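Local coordinates for protein N-acetylgalactosaminyltransferase 7 (Homo sapiens, PDB 6IWR) that belongs to a glycosyltransferase family and joins a GT-A-type domain to a ricin-type beta-trefoil lectin domain within one chain, at residues N471-E476 with Y550-H555; K491-F496 with Y522-T527; K546-F551 with F557-S562; C565-E570 with Q574-N579. One frame throughout, in Å; residues are numbered along the deposited sequence.

Contact 1: N471-E476 with Y550-H555; sequences NVDWGE and YFKNLH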
loop_
_atom_site.group_PDB
_atom_site.type_symbol
_atom_site.label_atom_id
_atom_site.label_comp_id
_atom_site.label_asym_id
_atom_site.label_seq_id
_atom_site.Cartn_x
_atom_site.Cartn_y
_atom_site.Cartn_z
ATOM N N ASN A 471 7.176 1.602 29.428
ATOM C CA ASN A 471 6.760 2.887 28.874
ATOM C C ASN A 471 6.827 3.970 29.942
ATOM O O ASN A 471 6.532 3.716 31.109
ATOM C CB ASN A 471 5.337 2.814 28.322
ATOM C CG ASN A 471 5.256 2.029 27.043
ATOM O OD1 ASN A 471 6.159 2.099 26.198
ATOM N ND2 ASN A 471 4.179 1.260 26.884
ATOM N N VAL A 472 7.222 5.175 29.542
ATOM C CA VAL A 472 6.985 6.335 30.399
ATOM C C VAL A 472 5.530 6.769 30.306
ATOM O O VAL A 472 4.858 6.967 31.325
ATOM C CB VAL A 472 7.928 7.503 30.047
ATOM C CG1 VAL A 472 7.592 8.702 30.925
ATOM C CG2 VAL A 472 9.374 7.109 30.238
ATOM N N ASP A 473 5.020 6.904 29.086
ATOM C CA ASP A 473 3.659 7.346 28.837
ATOM C C ASP A 473 3.257 6.843 27.452
ATOM O O ASP A 473 4.105 6.441 26.645
ATOM C CB ASP A 473 3.574 8.871 28.956
ATOM C CG ASP A 473 2.202 9.362 29.366
ATOM O OD1 ASP A 473 1.207 8.680 29.078
ATOM O OD2 ASP A 473 2.121 10.463 29.958
ATOM N N TRP A 474 1.952 6.836 27.187
ATOM C CA TRP A 474 1.457 6.408 25.886
ATOM C C TRP A 474 0.138 7.115 25.617
ATOM O O TRP A 474 -0.543 7.573 26.538
ATOM C CB TRP A 474 1.282 4.881 25.813
ATOM C CG TRP A 474 0.257 4.359 26.778
ATOM C CD1 TRP A 474 0.446 4.040 28.094
ATOM C CD2 TRP A 474 -1.121 4.128 26.508
ATOM N NE1 TRP A 474 -0.728 3.614 28.660
ATOM C CE2 TRP A 474 -1.711 3.662 27.707
ATOM C CE3 TRP A 474 -1.921 4.268 25.368
ATOM C CZ2 TRP A 474 -3.068 3.333 27.795
ATOM C CZ3 TRP A 474 -3.274 3.934 25.456
ATOM C CH2 TRP A 474 -3.828 3.467 26.660
ATOM N N GLY A 475 -0.219 7.199 24.343
ATOM C CA GLY A 475 -1.512 7.732 23.963
ATOM C C GLY A 475 -1.456 8.578 22.703
ATOM O O GLY A 475 -0.498 8.485 21.919
ATOM N N GLU A 476 -2.501 9.378 22.487
ATOM C CA GLU A 476 -2.434 10.457 21.514
ATOM C C GLU A 476 -1.392 11.485 21.956
ATOM O O GLU A 476 -1.128 11.666 23.153
ATOM C CB GLU A 476 -3.800 11.131 21.376
ATOM C CG GLU A 476 -4.202 11.951 22.603
ATOM C CD GLU A 476 -5.555 12.628 22.480
ATOM O OE1 GLU A 476 -5.890 13.435 23.374
ATOM O OE2 GLU A 476 -6.283 12.384 21.499
ATOM N N TYR A 550 10.117 13.417 27.413
ATOM C CA TYR A 550 8.768 13.957 27.507
ATOM C C TYR A 550 8.527 14.400 28.937
ATOM O O TYR A 550 8.448 13.557 29.837
ATOM C CB TYR A 550 7.724 12.904 27.102
ATOM C CG TYR A 550 6.292 13.250 27.475
ATOM C CD1 TYR A 550 5.747 14.502 27.160
ATOM C CD2 TYR A 550 5.484 12.332 28.143
ATOM C CE1 TYR A 550 4.431 14.835 27.504
ATOM C CE2 TYR A 550 4.167 12.643 28.482
ATOM C CZ TYR A 550 3.646 13.899 28.159
ATOM O OH TYR A 550 2.350 14.209 28.503
ATOM N N PHE A 551 8.394 15.711 29.146
ATOM C CA PHE A 551 8.027 16.262 30.451
ATOM C C PHE A 551 6.522 16.527 30.458
ATOM O O PHE A 551 6.041 17.422 29.751
ATOM C CB PHE A 551 8.821 17.532 30.752
ATOM C CG PHE A 551 10.298 17.290 30.983
ATOM C CD1 PHE A 551 10.736 16.138 31.624
ATOM C CD2 PHE A 551 11.245 18.206 30.545
ATOM C CE1 PHE A 551 12.089 15.910 31.837
ATOM C CE2 PHE A 551 12.587 17.984 30.752
ATOM C CZ PHE A 551 13.008 16.834 31.404
ATOM N N LYS A 552 5.776 15.765 31.261
ATOM C CA LYS A 552 4.318 15.865 31.196
ATOM C C LYS A 552 3.826 17.210 31.724
ATOM O O LYS A 552 3.026 17.886 31.064
ATOM C CB LYS A 552 3.664 14.708 31.953
ATOM C CG LYS A 552 2.157 14.697 31.855
ATOM C CD LYS A 552 1.542 13.496 32.544
ATOM C CE LYS A 552 1.094 12.454 31.538
ATOM N NZ LYS A 552 0.396 13.006 30.355
ATOM N N ASN A 553 4.297 17.619 32.907
ATOM C CA ASN A 553 3.867 18.892 33.498
ATOM C C ASN A 553 4.256 20.094 32.629
ATOM O O ASN A 553 3.441 20.994 32.401
ATOM C CB ASN A 553 4.443 19.025 34.912
ATOM C CG ASN A 553 3.705 20.047 35.748
ATOM O OD1 ASN A 553 4.145 21.194 35.855
ATOM N ND2 ASN A 553 2.578 19.651 36.335
ATOM N N LEU A 554 5.496 20.119 32.134
ATOM C CA LEU A 554 5.986 21.098 31.162
ATOM C C LEU A 554 5.286 21.037 29.800
ATOM O O LEU A 554 5.523 21.928 28.973
ATOM C CB LEU A 554 7.488 20.898 30.941
ATOM C CG LEU A 554 8.478 22.052 31.058
ATOM C CD1 LEU A 554 9.598 21.952 30.038
ATOM C CD2 LEU A 554 7.748 23.394 30.982
ATOM N N HIS A 555 4.476 20.005 29.520
ATOM C CA HIS A 555 3.862 19.852 28.200
ATOM C C HIS A 555 4.912 19.901 27.094
ATOM O O HIS A 555 4.683 20.487 26.042
ATOM C CB HIS A 555 2.802 20.936 27.959
ATOM C CG HIS A 555 1.714 20.974 28.991
ATOM N ND1 HIS A 555 0.829 19.934 29.180
ATOM C CD2 HIS A 555 1.361 21.928 29.885
ATOM C CE1 HIS A 555 -0.020 20.240 30.145
ATOM N NE2 HIS A 555 0.279 21.448 30.587
#
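Asp473 meets both Tyr550 and Lys552, and these three side chains carry the contact. Its oxygen OD2 lies at the edge of the Tyr550 ring, close to the ring plane and about 3.3 Å from Tyr550 CE2. The methylene follows behind, with Asp473 CB 3.8 Å from that same Tyr550 CE2. The carboxylate plane is turned 51° from the ring plane. Lys552 runs across Asp473 at about a right angle. Its chain leaves the backbone extended and then bends at chi3 (-104°) and chi4, which brings the ammonium group within bonding distance of both the phenol oxygen and the acid. There Lys552 NZ donates to Tyr550 OH at 2.9 Å and forms a salt bridge to Asp473 OD2 at 3.1 Å. Asp473 OD2 is modelled too close to the lysine chain, so its position is less certain, and both its approach to the ring edge and the salt bridge are approximate. A further bond from Lys552 NZ to Met591 O ties the amine to strand 589-592. The other carboxylate oxygen, Asp473 OD1, takes the backbone Trp474 N at 2.7 Å on its anti side, which steadies the acid's rotation. In the backbone, Val472 and Asp473 both face Ile513 in a classic beta bulge, where strand 471-474 borders strand 511-514. Tyr550, from strand 548-551, also touches Ile513, so its side chain bridges from the hairpin to strand 511-514.

Contact 2: K491-F496 with Y522-T527; sequences KTNGGF and YDQCLT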
loop_
_atom_site.group_PDB
_atom_site.type_symbol
_atom_site.label_atom_id
_atom_site.label_comp_id
_atom_site.label_asym_id
_atom_site.label_seq_id
_atom_site.Cartn_x
_atom_site.Cartn_y
_atom_site.Cartn_z
ATOM N N LYS A 491 2.294 6.260 7.645
ATOM C CA LYS A 491 3.620 6.275 7.037
ATOM C C LYS A 491 4.579 5.378 7.809
ATOM O O LYS A 491 4.504 5.265 9.033
ATOM C CB LYS A 491 4.186 7.691 7.004
ATOM C CG LYS A 491 4.180 8.370 5.652
ATOM C CD LYS A 491 3.032 9.352 5.536
ATOM C CE LYS A 491 3.488 10.799 5.648
ATOM N NZ LYS A 491 4.117 11.280 4.399
ATOM N N THR A 492 5.489 4.738 7.084
ATOM C CA THR A 492 6.525 3.911 7.691
ATOM C C THR A 492 7.879 4.230 7.067
ATOM O O THR A 492 7.979 4.982 6.094
ATOM C CB THR A 492 6.259 2.422 7.506
ATOM O OG1 THR A 492 5.983 2.187 6.119
ATOM C CG2 THR A 492 5.096 1.965 8.373
ATOM N N ASN A 493 8.922 3.667 7.678
ATOM C CA ASN A 493 10.261 3.540 7.097
ATOM C C ASN A 493 10.658 4.744 6.254
ATOM O O ASN A 493 10.926 4.637 5.058
ATOM C CB ASN A 493 10.363 2.255 6.281
ATOM C CG ASN A 493 10.253 1.018 7.148
ATOM O OD1 ASN A 493 10.807 0.978 8.250
ATOM N ND2 ASN A 493 9.524 0.011 6.673
ATOM N N GLY A 494 10.734 5.902 6.892
ATOM C CA GLY A 494 11.218 7.093 6.233
ATOM C C GLY A 494 10.198 8.194 6.059
ATOM O O GLY A 494 10.597 9.354 5.881
ATOM N N GLY A 495 8.898 7.890 6.096
ATOM C CA GLY A 495 7.871 8.898 5.903
ATOM C C GLY A 495 7.893 9.945 6.996
ATOM O O GLY A 495 8.479 9.768 8.065
ATOM N N PHE A 496 7.240 11.070 6.720
ATOM C CA PHE A 496 7.199 12.187 7.655
ATOM C C PHE A 496 5.842 12.280 8.338
ATOM O O PHE A 496 4.797 12.274 7.680
ATOM C CB PHE A 496 7.518 13.503 6.962
ATOM C CG PHE A 496 8.903 13.573 6.461
ATOM C CD1 PHE A 496 9.964 13.459 7.343
ATOM C CD2 PHE A 496 9.157 13.752 5.110
ATOM C CE1 PHE A 496 11.267 13.520 6.889
ATOM C CE2 PHE A 496 10.461 13.815 4.639
ATOM C CZ PHE A 496 11.519 13.697 5.529
ATOM N N TYR A 522 3.788 1.435 16.818
ATOM C CA TYR A 522 4.015 0.081 16.331
ATOM C C TYR A 522 5.467 -0.337 16.578
ATOM O O TYR A 522 5.930 -0.337 17.700
ATOM C CB TYR A 522 3.612 -0.079 14.863
ATOM C CG TYR A 522 2.247 0.425 14.522
ATOM C CD1 TYR A 522 1.135 -0.038 15.183
ATOM C CD2 TYR A 522 2.073 1.356 13.525
ATOM C CE1 TYR A 522 -0.117 0.427 14.866
ATOM C CE2 TYR A 522 0.829 1.823 13.208
ATOM C CZ TYR A 522 -0.260 1.357 13.882
ATOM O OH TYR A 522 -1.499 1.826 13.549
ATOM N N ASP A 523 6.160 -0.760 15.536
ATOM C CA ASP A 523 7.547 -1.134 15.631
ATOM C C ASP A 523 8.476 0.004 15.226
ATOM O O ASP A 523 9.682 -0.137 15.275
ATOM C CB ASP A 523 7.806 -2.382 14.776
ATOM C CG ASP A 523 7.608 -2.129 13.298
ATOM O OD1 ASP A 523 6.561 -1.591 12.913
ATOM O OD2 ASP A 523 8.505 -2.462 12.513
ATOM N N GLN A 524 7.907 1.123 14.811
ATOM C CA GLN A 524 8.682 2.267 14.362
ATOM C C GLN A 524 9.016 3.256 15.462
ATOM O O GLN A 524 8.399 3.263 16.506
ATOM C CB GLN A 524 7.970 2.987 13.223
ATOM C CG GLN A 524 7.435 2.078 12.132
ATOM C CD GLN A 524 8.325 2.022 10.921
ATOM O OE1 GLN A 524 8.345 2.928 10.106
ATOM N NE2 GLN A 524 9.063 0.953 10.801
ATOM N N CYS A 525 10.018 4.085 15.202
ATOM C CA CYS A 525 10.383 5.206 16.062
ATOM C C CYS A 525 10.404 6.520 15.291
ATOM O O CYS A 525 10.621 6.555 14.079
ATOM C CB CYS A 525 11.749 4.993 16.705
ATOM S SG CYS A 525 11.708 3.731 17.831
ATOM N N LEU A 526 10.135 7.611 16.005
ATOM C CA LEU A 526 10.295 8.944 15.451
ATOM C C LEU A 526 11.728 9.390 15.694
ATOM O O LEU A 526 12.313 9.093 16.742
ATOM C CB LEU A 526 9.334 9.973 16.059
ATOM C CG LEU A 526 7.852 9.720 16.345
ATOM C CD1 LEU A 526 6.972 10.753 15.684
ATOM C CD2 LEU A 526 7.420 8.347 15.904
ATOM N N THR A 527 12.292 10.085 14.709
ATOM C CA THR A 527 13.619 10.669 14.818
ATOM C C THR A 527 13.643 11.936 13.981
ATOM O O THR A 527 12.622 12.350 13.426
ATOM C CB THR A 527 14.716 9.690 14.386
ATOM O OG1 THR A 527 15.946 10.406 14.260
ATOM C CG2 THR A 527 14.370 9.057 13.052
#
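Gln524 grips Asn493 twice with its terminal amide, using the carbonyl oxygen on the backbone and the nitrogen on the side chain. The glutamine leaves strand 524-529 with CG anti to its own carbonyl carbon (chi1 -46°) and then bends sharply at chi2 (-100°), which turns the amide toward the loop. Gln524 OE1 receives Asn493 N at 2.6 Å, with the donor in the carbonyl plane and the bond nearly straight. Gln524 NE2 gives a bond to Asn493 OD1 at 3.1 Å. This second partner sits in the glutamine's amide plane, yet the donor stands well above the plane of the asparagine carbonyl; the two amides are turned 78° apart. Thr492 adds packing alongside the first bond, its CB lying 3.4 Å from Gln524 OE1. Asn493 and Gly494 occupy the two central positions of a type I' turn, closed by Gly495 N to Thr492 O at 3.0 Å. Both have positive phi, as this turn demands, and asparagine followed by glycine is a classic pair for it. The turn lies in the connection between strands 484-487 and 498-501, and the glutamine fastens it to strand 524-529 of the ricin-type beta-trefoil.

Contact 3: K546-F551 with F557-S562; sequences KEWQYF and FTHIPS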
loop_
_atom_site.group_PDB
_atom_site.type_symbol
_atom_site.label_atom_id
_atom_site.label_comp_id
_atom_site.label_asym_id
_atom_site.label_seq_id
_atom_site.Cartn_x
_atom_site.Cartn_y
_atom_site.Cartn_z
ATOM N N LYS A 546 17.289 6.739 20.487
ATOM C CA LYS A 546 17.014 7.035 21.894
ATOM C C LYS A 546 17.083 8.539 22.120
ATOM O O LYS A 546 17.982 9.017 22.811
ATOM C CB LYS A 546 18.011 6.321 22.812
ATOM C CG LYS A 546 18.019 4.801 22.697
ATOM C CD LYS A 546 19.436 4.236 22.877
ATOM C CE LYS A 546 19.618 3.490 24.184
ATOM N NZ LYS A 546 19.162 4.290 25.355
ATOM N N GLU A 547 16.148 9.306 21.560
ATOM C CA GLU A 547 16.459 10.720 21.409
ATOM C C GLU A 547 15.329 11.677 21.811
ATOM O O GLU A 547 15.346 12.842 21.396
ATOM C CB GLU A 547 16.890 10.968 19.960
ATOM C CG GLU A 547 15.815 10.643 18.943
ATOM C CD GLU A 547 16.245 10.956 17.521
ATOM O OE1 GLU A 547 17.119 10.236 16.977
ATOM O OE2 GLU A 547 15.724 11.942 16.955
ATOM N N TRP A 548 14.377 11.251 22.637
ATOM C CA TRP A 548 13.276 12.106 23.067
ATOM C C TRP A 548 13.131 12.034 24.578
ATOM O O TRP A 548 13.328 10.980 25.188
ATOM C CB TRP A 548 11.925 11.703 22.406
ATOM C CG TRP A 548 11.928 11.757 20.917
ATOM C CD1 TRP A 548 12.137 10.713 20.061
ATOM C CD2 TRP A 548 11.744 12.924 20.094
ATOM N NE1 TRP A 548 12.082 11.148 18.753
ATOM C CE2 TRP A 548 11.844 12.499 18.737
ATOM C CE3 TRP A 548 11.494 14.278 20.366
ATOM C CZ2 TRP A 548 11.715 13.382 17.654
ATOM C CZ3 TRP A 548 11.359 15.163 19.290
ATOM C CH2 TRP A 548 11.472 14.704 17.945
ATOM N N GLN A 549 12.807 13.158 25.189
ATOM C CA GLN A 549 12.353 13.129 26.566
ATOM C C GLN A 549 11.084 13.954 26.678
ATOM O O GLN A 549 10.973 15.023 26.078
ATOM C CB GLN A 549 13.431 13.621 27.523
ATOM C CG GLN A 549 13.543 15.100 27.697
ATOM C CD GLN A 549 14.404 15.429 28.898
ATOM O OE1 GLN A 549 14.498 14.638 29.833
ATOM N NE2 GLN A 549 15.042 16.596 28.874
ATOM N N TYR A 550 10.117 13.417 27.413
ATOM C CA TYR A 550 8.768 13.957 27.507
ATOM C C TYR A 550 8.527 14.400 28.937
ATOM O O TYR A 550 8.448 13.557 29.837
ATOM C CB TYR A 550 7.724 12.904 27.102
ATOM C CG TYR A 550 6.292 13.250 27.475
ATOM C CD1 TYR A 550 5.747 14.502 27.160
ATOM C CD2 TYR A 550 5.484 12.332 28.143
ATOM C CE1 TYR A 550 4.431 14.835 27.504
ATOM C CE2 TYR A 550 4.167 12.643 28.482
ATOM C CZ TYR A 550 3.646 13.899 28.159
ATOM O OH TYR A 550 2.350 14.209 28.503
ATOM N N PHE A 551 8.394 15.711 29.146
ATOM C CA PHE A 551 8.027 16.262 30.451
ATOM C C PHE A 551 6.522 16.527 30.458
ATOM O O PHE A 551 6.041 17.422 29.751
ATOM C CB PHE A 551 8.821 17.532 30.752
ATOM C CG PHE A 551 10.298 17.290 30.983
ATOM C CD1 PHE A 551 10.736 16.138 31.624
ATOM C CD2 PHE A 551 11.245 18.206 30.545
ATOM C CE1 PHE A 551 12.089 15.910 31.837
ATOM C CE2 PHE A 551 12.587 17.984 30.752
ATOM C CZ PHE A 551 13.008 16.834 31.404
ATOM N N PHE A 557 7.994 18.000 24.650
ATOM C CA PHE A 557 8.769 16.947 24.026
ATOM C C PHE A 557 10.042 17.585 23.504
ATOM O O PHE A 557 9.988 18.471 22.643
ATOM C CB PHE A 557 8.013 16.305 22.858
ATOM C CG PHE A 557 7.005 15.288 23.273
ATOM C CD1 PHE A 557 7.390 13.992 23.550
ATOM C CD2 PHE A 557 5.670 15.628 23.403
ATOM C CE1 PHE A 557 6.460 13.054 23.947
ATOM C CE2 PHE A 557 4.736 14.684 23.793
ATOM C CZ PHE A 557 5.136 13.400 24.064
ATOM N N THR A 558 11.182 17.151 24.013
ATOM C CA THR A 558 12.430 17.770 23.624
ATOM C C THR A 558 13.332 16.736 22.958
ATOM O O THR A 558 13.400 15.583 23.396
ATOM C CB THR A 558 13.091 18.461 24.827
ATOM O OG1 THR A 558 14.499 18.212 24.800
ATOM C CG2 THR A 558 12.490 17.997 26.131
ATOM N N HIS A 559 13.947 17.146 21.848
ATOM C CA HIS A 559 14.900 16.331 21.099
ATOM C C HIS A 559 16.262 16.420 21.761
ATOM O O HIS A 559 16.792 17.514 21.956
ATOM C CB HIS A 559 15.001 16.823 19.660
ATOM C CG HIS A 559 15.793 15.933 18.754
ATOM N ND1 HIS A 559 16.891 16.377 18.045
ATOM C CD2 HIS A 559 15.616 14.638 18.400
ATOM C CE1 HIS A 559 17.364 15.388 17.305
ATOM N NE2 HIS A 559 16.606 14.323 17.499
ATOM N N ILE A 560 16.839 15.280 22.097
ATOM C CA ILE A 560 17.986 15.308 22.997
ATOM C C ILE A 560 19.271 15.707 22.277
ATOM O O ILE A 560 20.030 16.530 22.803
ATOM C CB ILE A 560 18.175 13.959 23.699
ATOM C CG1 ILE A 560 16.951 13.624 24.559
ATOM C CG2 ILE A 560 19.422 14.023 24.527
ATOM C CD1 ILE A 560 17.039 12.288 25.208
ATOM N N PRO A 561 19.591 15.123 21.121
ATOM C CA PRO A 561 20.843 15.518 20.440
ATOM C C PRO A 561 20.922 17.014 20.187
ATOM O O PRO A 561 21.806 17.688 20.726
ATOM C CB PRO A 561 20.821 14.698 19.140
ATOM C CG PRO A 561 19.603 13.837 19.210
ATOM C CD PRO A 561 19.033 13.879 20.583
ATOM N N SER A 562 20.002 17.568 19.407
ATOM C CA SER A 562 19.872 19.020 19.370
ATOM C C SER A 562 19.310 19.468 20.709
ATOM O O SER A 562 19.097 18.675 21.625
ATOM C CB SER A 562 18.968 19.488 18.229
ATOM O OG SER A 562 17.587 19.209 18.420
#
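Tyr550 and Phe557 lie face to face in an offset stack, planes 12° apart and centroids 4.4 Å apart; Tyr550 CD1 and Phe557 CZ each sit over the other's ring near the rim. They are a non-hydrogen-bonded pair of the antiparallel beta hairpin formed by strands 548-551 and 556-559. The next such pair, Trp548 and His559, projects from the same face of the hairpin. Here the imidazole turns an edge to the indole, and His559 CD2 stands 4.1 Å above the plane of the Trp548 ring. Trp548 NE1 bonds Leu526 O, and the indole also touches Ile577. Pro561 CD lies over one face of the His559 ring, while Glu547 OE2 lies at its edge. Glu547 has CG between its backbone N and carbonyl carbon (chi1 61°) and an extended chain beyond, which carries the carboxylate out to the imidazole. His559 NE2 donates to Glu547 OE2 at 2.6 Å, in the ring plane but well above the carboxylate plane, and the bond is bent. Glu547 OE1 is held by Thr527 OG1, and His559 ND1 pairs with Ser562 OG, so acid and ring are each fixed from two directions. On the other face of the hairpin Gln549 sits beside Thr558, joined by two backbone bonds, Gln549 N to Thr558 O at 3.1 Å and Thr558 N to Gln549 O at 3.0 Å, with Gln549 CG resting 3.5 Å from Thr558 CG2.

Contact 4: C565-E570 with Q574-N579; sequences CLDRSE and QVFISN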
loop_
_atom_site.group_PDB
_atom_site.type_symbol
_atom_site.label_atom_id
_atom_site.label_comp_id
_atom_site.label_asym_id
_atom_site.label_seq_id
_atom_site.Cartn_x
_atom_site.Cartn_y
_atom_site.Cartn_z
ATOM N N CYS A 565 12.717 21.651 20.621
ATOM C CA CYS A 565 11.388 21.284 21.100
ATOM C C CYS A 565 10.500 20.779 19.953
ATOM O O CYS A 565 10.584 21.245 18.816
ATOM C CB CYS A 565 10.725 22.494 21.772
ATOM S SG CYS A 565 11.129 22.809 23.482
ATOM N N LEU A 566 9.676 19.777 20.239
ATOM C CA LEU A 566 8.666 19.412 19.259
ATOM C C LEU A 566 7.768 20.628 19.016
ATOM O O LEU A 566 7.366 21.311 19.959
ATOM C CB LEU A 566 7.871 18.190 19.745
ATOM C CG LEU A 566 7.119 17.422 18.641
ATOM C CD1 LEU A 566 8.057 17.123 17.478
ATOM C CD2 LEU A 566 6.479 16.141 19.126
ATOM N N ASP A 567 7.498 20.946 17.751
ATOM C CA ASP A 567 6.706 22.131 17.408
ATOM C C ASP A 567 5.715 21.738 16.325
ATOM O O ASP A 567 5.843 20.686 15.693
ATOM C CB ASP A 567 7.589 23.312 16.918
ATOM C CG ASP A 567 6.955 24.720 17.158
ATOM O OD1 ASP A 567 5.733 24.855 17.452
ATOM O OD2 ASP A 567 7.729 25.709 17.053
ATOM N N ARG A 568 4.720 22.585 16.107
ATOM C CA ARG A 568 3.683 22.349 15.114
ATOM C C ARG A 568 3.218 23.643 14.461
ATOM O O ARG A 568 3.387 24.698 15.030
ATOM C CB ARG A 568 2.496 21.627 15.751
ATOM C CG ARG A 568 1.535 22.535 16.478
ATOM C CD ARG A 568 0.644 21.756 17.401
ATOM N NE ARG A 568 -0.023 22.638 18.329
ATOM C CZ ARG A 568 0.228 22.677 19.622
ATOM N NH1 ARG A 568 1.131 21.880 20.141
ATOM N NH2 ARG A 568 -0.424 23.514 20.394
ATOM N N SER A 569 2.638 23.564 13.268
ATOM C CA SER A 569 2.013 24.732 12.664
ATOM C C SER A 569 0.502 24.867 12.814
ATOM O O SER A 569 0.004 25.957 12.997
ATOM C CB SER A 569 2.370 24.860 11.199
ATOM O OG SER A 569 1.740 25.996 10.660
ATOM N N GLU A 570 -0.224 23.772 12.759
ATOM C CA GLU A 570 -1.689 23.805 12.808
ATOM C C GLU A 570 -2.355 24.252 11.527
ATOM O O GLU A 570 -3.140 23.524 10.952
ATOM C CB GLU A 570 -2.200 24.704 13.934
ATOM C CG GLU A 570 -1.455 24.599 15.248
ATOM C CD GLU A 570 -2.376 24.652 16.448
ATOM O OE1 GLU A 570 -3.599 24.640 16.245
ATOM O OE2 GLU A 570 -1.886 24.698 17.586
ATOM N N GLN A 574 1.556 20.591 10.102
ATOM C CA GLN A 574 2.988 20.352 10.032
ATOM C C GLN A 574 3.559 20.098 11.414
ATOM O O GLN A 574 3.242 20.811 12.370
ATOM C CB GLN A 574 3.702 21.541 9.415
ATOM C CG GLN A 574 4.810 21.179 8.466
ATOM C CD GLN A 574 4.892 22.142 7.306
ATOM O OE1 GLN A 574 5.076 23.340 7.506
ATOM N NE2 GLN A 574 4.720 21.626 6.083
ATOM N N VAL A 575 4.398 19.078 11.511
ATOM C CA VAL A 575 5.080 18.730 12.750
ATOM C C VAL A 575 6.577 18.856 12.517
ATOM O O VAL A 575 7.128 18.207 11.618
ATOM C CB VAL A 575 4.725 17.311 13.218
ATOM C CG1 VAL A 575 5.657 16.900 14.345
ATOM C CG2 VAL A 575 3.270 17.230 13.641
ATOM N N PHE A 576 7.245 19.661 13.328
ATOM C CA PHE A 576 8.688 19.803 13.169
ATOM C C PHE A 576 9.289 20.044 14.545
ATOM O O PHE A 576 8.572 20.098 15.547
ATOM C CB PHE A 576 9.015 20.930 12.185
ATOM C CG PHE A 576 8.328 22.215 12.512
ATOM C CD1 PHE A 576 8.893 23.098 13.432
ATOM C CD2 PHE A 576 7.103 22.542 11.937
ATOM C CE1 PHE A 576 8.267 24.293 13.768
ATOM C CE2 PHE A 576 6.463 23.749 12.276
ATOM C CZ PHE A 576 7.054 24.620 13.192
ATOM N N ILE A 577 10.617 20.174 14.595
ATOM C CA ILE A 577 11.322 20.594 15.807
ATOM C C ILE A 577 12.002 21.932 15.540
ATOM O O ILE A 577 12.633 22.123 14.498
ATOM C CB ILE A 577 12.355 19.555 16.293
ATOM C CG1 ILE A 577 13.396 19.267 15.217
ATOM C CG2 ILE A 577 11.699 18.275 16.723
ATOM C CD1 ILE A 577 14.531 18.407 15.717
ATOM N N SER A 578 11.870 22.858 16.479
ATOM C CA SER A 578 12.478 24.174 16.373
ATOM C C SER A 578 13.069 24.540 17.731
ATOM O O SER A 578 12.905 23.805 18.704
ATOM C CB SER A 578 11.455 25.201 15.912
ATOM O OG SER A 578 10.289 25.048 16.677
ATOM N N ASN A 579 13.779 25.675 17.801
ATOM C CA ASN A 579 14.475 26.074 19.028
ATOM C C ASN A 579 13.481 26.343 20.149
ATOM O O ASN A 579 12.501 27.061 19.952
ATOM C CB ASN A 579 15.316 27.320 18.771
ATOM C CG ASN A 579 16.577 27.010 18.028
ATOM O OD1 ASN A 579 17.473 26.376 18.562
ATOM N ND2 ASN A 579 16.659 27.443 16.786
#
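Asp567 swings CG anti to its backbone N (chi1 -154°), while Phe576 CG and Ser578 OG are each tucked back over their own main chain (chi1 52° and 48°), and this brings the three side chains together on one face of a beta hairpin. Strands 565-568 and 575-578 form it, with Asp567 opposite Phe576 as an antiparallel hydrogen-bonded pair. The side chains of this pair run alongside each other in the same direction, with Phe576 CE1 3.4 Å from Asp567 CB. Beneath one face of the phenyl ring runs the partner strand's backbone, Asp567 O under its centre and Arg568 N nearer the rim. Ser578 OG donates to Asp567 OD2 at 2.7 Å, on the oxygen's anti lone pair. The opposite face of the hairpin is largely apolar: Leu566 CD1 packs on Val575 CG1 at 4.0 Å and on Ile577 CG2 at 3.9 Å. Arg568 departs from this face too, its NE bonded to Glu570 OE2 at 2.9 Å in a salt bridge, its NH1 held by Lys588 O, and its charge set against Trp589 in a cation-pi contact. Past the paired strands, Ser569 N still reaches Gln574 O at 3.0 Å.

All four contacts belong to the ricin-type beta-trefoil lectin domain. Contact 1 spans the longest loop and encloses contact 2 along the chain; contact 3 begins on the strand, 548-551, where contact 1 ends, and contact 4 follows. Contacts 1 and 2 reach the same antiparallel sheet, their centres 19 Å apart. Contacts 1 and 3 share Tyr550 and Phe551. Contact 3 sits in the middle: two side-chain bonds join it to strand 524-529 of contact 2, 16 Å away between centres, and Phe557 O takes Leu566 N of contact 4, whose centre is 13 Å away. Contacts 2 and 4 do not touch. The two hairpins and the sheet are thus tied into one compact lectin module.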